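Local coordinates for protein glucosamine-6-phosphate deaminase (Bacillus subtilis, PDB 2BKX) that belongs to the glucosamine-6-phosphate isomerase/6-phosphogluconolactonase family, with an alpha/beta fold, and holds fructose-6-phosphate in its pocket, at residues M4-Y9 and T230-R235. Residues are numbered along the deposited sequence; the frame is centred on the assembly and turned at random.
Sequences MECQTY and TVLIDR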
ATOM      1  N   MET A   4       1.916  17.105   3.201  1.00 11.21           N
ATOM      2  CA  MET A   4       0.754  17.752   3.821  1.00 15.03           C
ATOM      3  C   MET A   4       0.660  17.229   5.274  1.00 13.43           C
ATOM      4  O   MET A   4       0.404  16.035   5.482  1.00 11.82           O
ATOM      5  CB  MET A   4      -0.482  17.285   3.055  1.00 15.65           C
ATOM      6  CG  MET A   4      -1.356  18.320   2.384  0.50 20.03           C
ATOM      7  SD  MET A   4      -3.005  18.297   3.168  0.50 21.58           S
ATOM      8  CE  MET A   4      -3.952  19.268   2.009  0.50 21.75           C
ATOM      9  N   GLU A   5       0.879  18.084   6.270  1.00 14.12           N
ATOM     10  CA  GLU A   5       0.654  17.714   7.655  1.00 14.44           C
ATOM     11  C   GLU A   5      -0.847  17.787   7.908  1.00 12.61           C
ATOM     12  O   GLU A   5      -1.544  18.713   7.477  1.00 14.90           O
ATOM     13  CB  GLU A   5       1.422  18.613   8.654  1.00 16.19           C
ATOM     14  CG  GLU A   5       1.741  17.881   9.994  1.00 18.06           C
ATOM     15  CD  GLU A   5       2.722  18.652  10.907  1.00 20.30           C
ATOM     16  OE1 GLU A   5       3.849  18.987  10.470  1.00 26.93           O
ATOM     17  OE2 GLU A   5       2.352  18.877  12.077  1.00 25.20           O
ATOM     18  N   CYS A   6      -1.341  16.761   8.578  1.00 10.07           N
ATOM     19  CA  CYS A   6      -2.752  16.592   8.927  1.00 11.41           C
ATOM     20  C   CYS A   6      -2.845  16.670  10.438  1.00 10.25           C
ATOM     21  O   CYS A   6      -1.996  16.137  11.132  1.00  9.88           O
ATOM     22  CB  CYS A   6      -3.246  15.208   8.456  1.00 10.31           C
ATOM     23  SG  CYS A   6      -3.095  15.029   6.644  1.00 12.94           S
ATOM     24  N   GLN A   7      -3.911  17.283  10.947  1.00 11.03           N
ATOM     25  CA  GLN A   7      -4.071  17.487  12.381  1.00 12.36           C
ATOM     26  C   GLN A   7      -4.319  16.181  13.124  1.00 10.05           C
ATOM     27  O   GLN A   7      -3.900  16.015  14.280  1.00 11.90           O
ATOM     28  CB  GLN A   7      -5.272  18.412  12.623  1.00 14.02           C
ATOM     29  CG  GLN A   7      -4.992  19.612  13.460  1.00 21.18           C
ATOM     30  CD  GLN A   7      -6.205  20.564  13.559  1.00 19.70           C
ATOM     31  OE1 GLN A   7      -6.831  20.669  14.609  1.00 29.94           O
ATOM     32  NE2 GLN A   7      -6.544  21.228  12.440  1.00 27.16           N
ATOM     33  N   THR A   8      -5.013  15.257  12.456  1.00  7.90           N
ATOM     34  CA  THR A   8      -5.443  14.021  13.047  1.00  6.92           C
ATOM     35  C   THR A   8      -5.420  12.918  11.994  1.00  6.91           C
ATOM     36  O   THR A   8      -5.437  13.194  10.791  1.00  6.33           O
ATOM     37  CB  THR A   8      -6.899  14.094  13.559  1.00  6.73           C
ATOM     38  OG1 THR A   8      -7.755  14.329  12.438  1.00  7.07           O
ATOM     39  CG2 THR A   8      -7.091  15.213  14.558  1.00  7.90           C
ATOM     40  N   TYR A   9      -5.454  11.676  12.472  1.00  5.77           N
ATOM     41  CA  TYR A   9      -5.647  10.500  11.617  1.00  5.80           C
ATOM     42  C   TYR A   9      -6.954  10.609  10.812  1.00  5.93           C
ATOM     43  O   TYR A   9      -7.033  10.188   9.660  1.00  5.62           O
ATOM     44  CB  TYR A   9      -5.648   9.237  12.478  1.00  5.77           C
ATOM     45  CG  TYR A   9      -5.815   7.964  11.695  1.00  6.30           C
ATOM     46  CD1 TYR A   9      -4.800   7.483  10.917  1.00  8.31           C
ATOM     47  CD2 TYR A   9      -7.000   7.266  11.709  1.00  6.84           C
ATOM     48  CE1 TYR A   9      -4.951   6.313  10.182  1.00  8.85           C
ATOM     49  CE2 TYR A   9      -7.184   6.124  10.986  1.00  6.78           C
ATOM     50  CZ  TYR A   9      -6.143   5.619  10.239  1.00  6.54           C
ATOM     51  OH  TYR A   9      -6.308   4.460   9.507  1.00  7.57           O
ATOM     52  N   THR A 230       2.314  12.588  -3.204  1.00  5.94           N
ATOM     53  CA  THR A 230       1.723  13.329  -2.112  1.00  6.35           C
ATOM     54  C   THR A 230       1.929  12.480  -0.868  1.00  6.02           C
ATOM     55  O   THR A 230       1.645  11.298  -0.863  1.00  7.11           O
ATOM     56  CB  THR A 230       0.251  13.560  -2.361  1.00  7.88           C
ATOM     57  OG1 THR A 230       0.103  14.339  -3.540  1.00 10.09           O
ATOM     58  CG2 THR A 230      -0.475  14.246  -1.203  1.00  9.81           C
ATOM     59  N   VAL A 231       2.384  13.114   0.207  1.00  5.29           N
ATOM     60  CA  VAL A 231       2.651  12.436   1.476  1.00  5.41           C
ATOM     61  C   VAL A 231       1.801  13.099   2.545  1.00  5.90           C
ATOM     62  O   VAL A 231       1.966  14.303   2.814  1.00  7.10           O
ATOM     63  CB  VAL A 231       4.148  12.502   1.890  1.00  5.53           C
ATOM     64  CG1 VAL A 231       4.360  11.677   3.127  1.00  7.15           C
ATOM     65  CG2 VAL A 231       5.078  12.104   0.764  1.00  7.31           C
ATOM     66  N   LEU A 232       0.909  12.317   3.156  1.00  5.78           N
ATOM     67  CA  LEU A 232       0.052  12.809   4.220  1.00  5.56           C
ATOM     68  C   LEU A 232       0.617  12.309   5.528  1.00  6.01           C
ATOM     69  O   LEU A 232       0.821  11.101   5.682  1.00  6.99           O
ATOM     70  CB  LEU A 232      -1.390  12.356   4.036  1.00  6.30           C
ATOM     71  CG  LEU A 232      -2.054  12.704   2.717  1.00  8.20           C
ATOM     72  CD1 LEU A 232      -3.490  12.165   2.752  1.00  9.58           C
ATOM     73  CD2 LEU A 232      -2.017  14.161   2.385  1.00  9.30           C
ATOM     74  N   ILE A 233       0.880  13.233   6.470  1.00  6.33           N
ATOM     75  CA  ILE A 233       1.551  12.866   7.724  1.00  7.24           C
ATOM     76  C   ILE A 233       0.763  13.471   8.865  1.00  7.56           C
ATOM     77  O   ILE A 233       0.575  14.682   8.879  1.00  8.59           O
ATOM     78  CB  ILE A 233       2.974  13.420   7.752  1.00  7.58           C
ATOM     79  CG1 ILE A 233       3.753  13.006   6.474  1.00  7.49           C
ATOM     80  CG2 ILE A 233       3.723  12.932   8.971  1.00  9.90           C
ATOM     81  CD1 ILE A 233       5.148  13.630   6.298  1.00 10.88           C
ATOM     82  N   ASP A 234       0.315  12.653   9.806  1.00  7.51           N
ATOM     83  CA  ASP A 234      -0.363  13.216  10.972  1.00  7.52           C
ATOM     84  C   ASP A 234       0.623  13.780  11.994  1.00  8.77           C
ATOM     85  O   ASP A 234       1.831  13.656  11.844  1.00  9.14           O
ATOM     86  CB  ASP A 234      -1.417  12.298  11.547  1.00  8.64           C
ATOM     87  CG  ASP A 234      -0.880  11.113  12.286  1.00  9.04           C
ATOM     88  OD1 ASP A 234       0.336  11.021  12.592  1.00  9.08           O
ATOM     89  OD2 ASP A 234      -1.731  10.254  12.616  1.00 11.90           O
ATOM     90  N   ARG A 235       0.110  14.469  13.015  1.00  9.63           N
ATOM     91  CA  ARG A 235       0.954  15.232  13.960  1.00 11.19           C
ATOM     92  C   ARG A 235       1.945  14.326  14.666  1.00 10.98           C
ATOM     93  O   ARG A 235       3.108  14.641  14.823  1.00 12.22           O
ATOM     94  CB  ARG A 235       0.084  16.000  14.967  1.00 13.55           C
ATOM     95  CG  ARG A 235      -0.800  16.990  14.305  1.00 19.18           C
ATOM     96  CD  ARG A 235      -0.078  18.179  13.732  1.00 29.08           C
ATOM     97  NE  ARG A 235      -0.868  18.829  12.684  1.00 31.89           N
ATOM     98  CZ  ARG A 235      -0.581  19.999  12.120  1.00 34.82           C
ATOM     99  NH1 ARG A 235      -1.387  20.479  11.172  1.00 35.29           N
ATOM    100  NH2 ARG A 235       0.506  20.679  12.477  1.00 36.67           N
TER
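Glu5 OE2 and Arg235 NH2 form a salt bridge of 2.6 Å. Arg235 starts with CG beside its own backbone N, and the chain bends at chi2 (-70°), which puts CD beside Glu5 OE2. The two side chains cross at about a right angle, carboxylate and guanidinium planes 66° apart, and Glu5 CG sits over the centre of one guanidinium face while Gln7 N lies in plane at its edge. The other carboxylate oxygen, Glu5 OE1, pairs with Arg241, so the acid bridges two arginines near the C-terminus. Arg235 NE adds a weak, bent hydrogen bond of 3.3 Å to Cys6 O. Strand 2-6 is an edge strand of the sheet, parallel to 229-234, which pairs on its other side with 193-197, consistent with the Rossmann-like clan of this family. In the ladder Met4 straddles Leu232: its N-H goes to Val231 O and its O accepts from Ile233 N, after which Cys6 N donates to Ile233 O at 2.8 Å. On the sheet face covered by helix 9-26, Leu232 carries CD2 to 3.5 Å from Met4 CB, and its CB lies 4.1 Å from Cys6 SG; Ile15 of the helix touches both Leu232 and Met4. Thr8 is the N-cap of helix 9-26, its OG1 bonded to Glu11 N. Asp234 OD2 comes near the plane of the Tyr9 ring at its edge, while hydrogen bonding to Ser198. Tyr9 OH is hydrogen-bonded to Thr39 O; Thr39 belongs to the fructose-6-phosphate pocket.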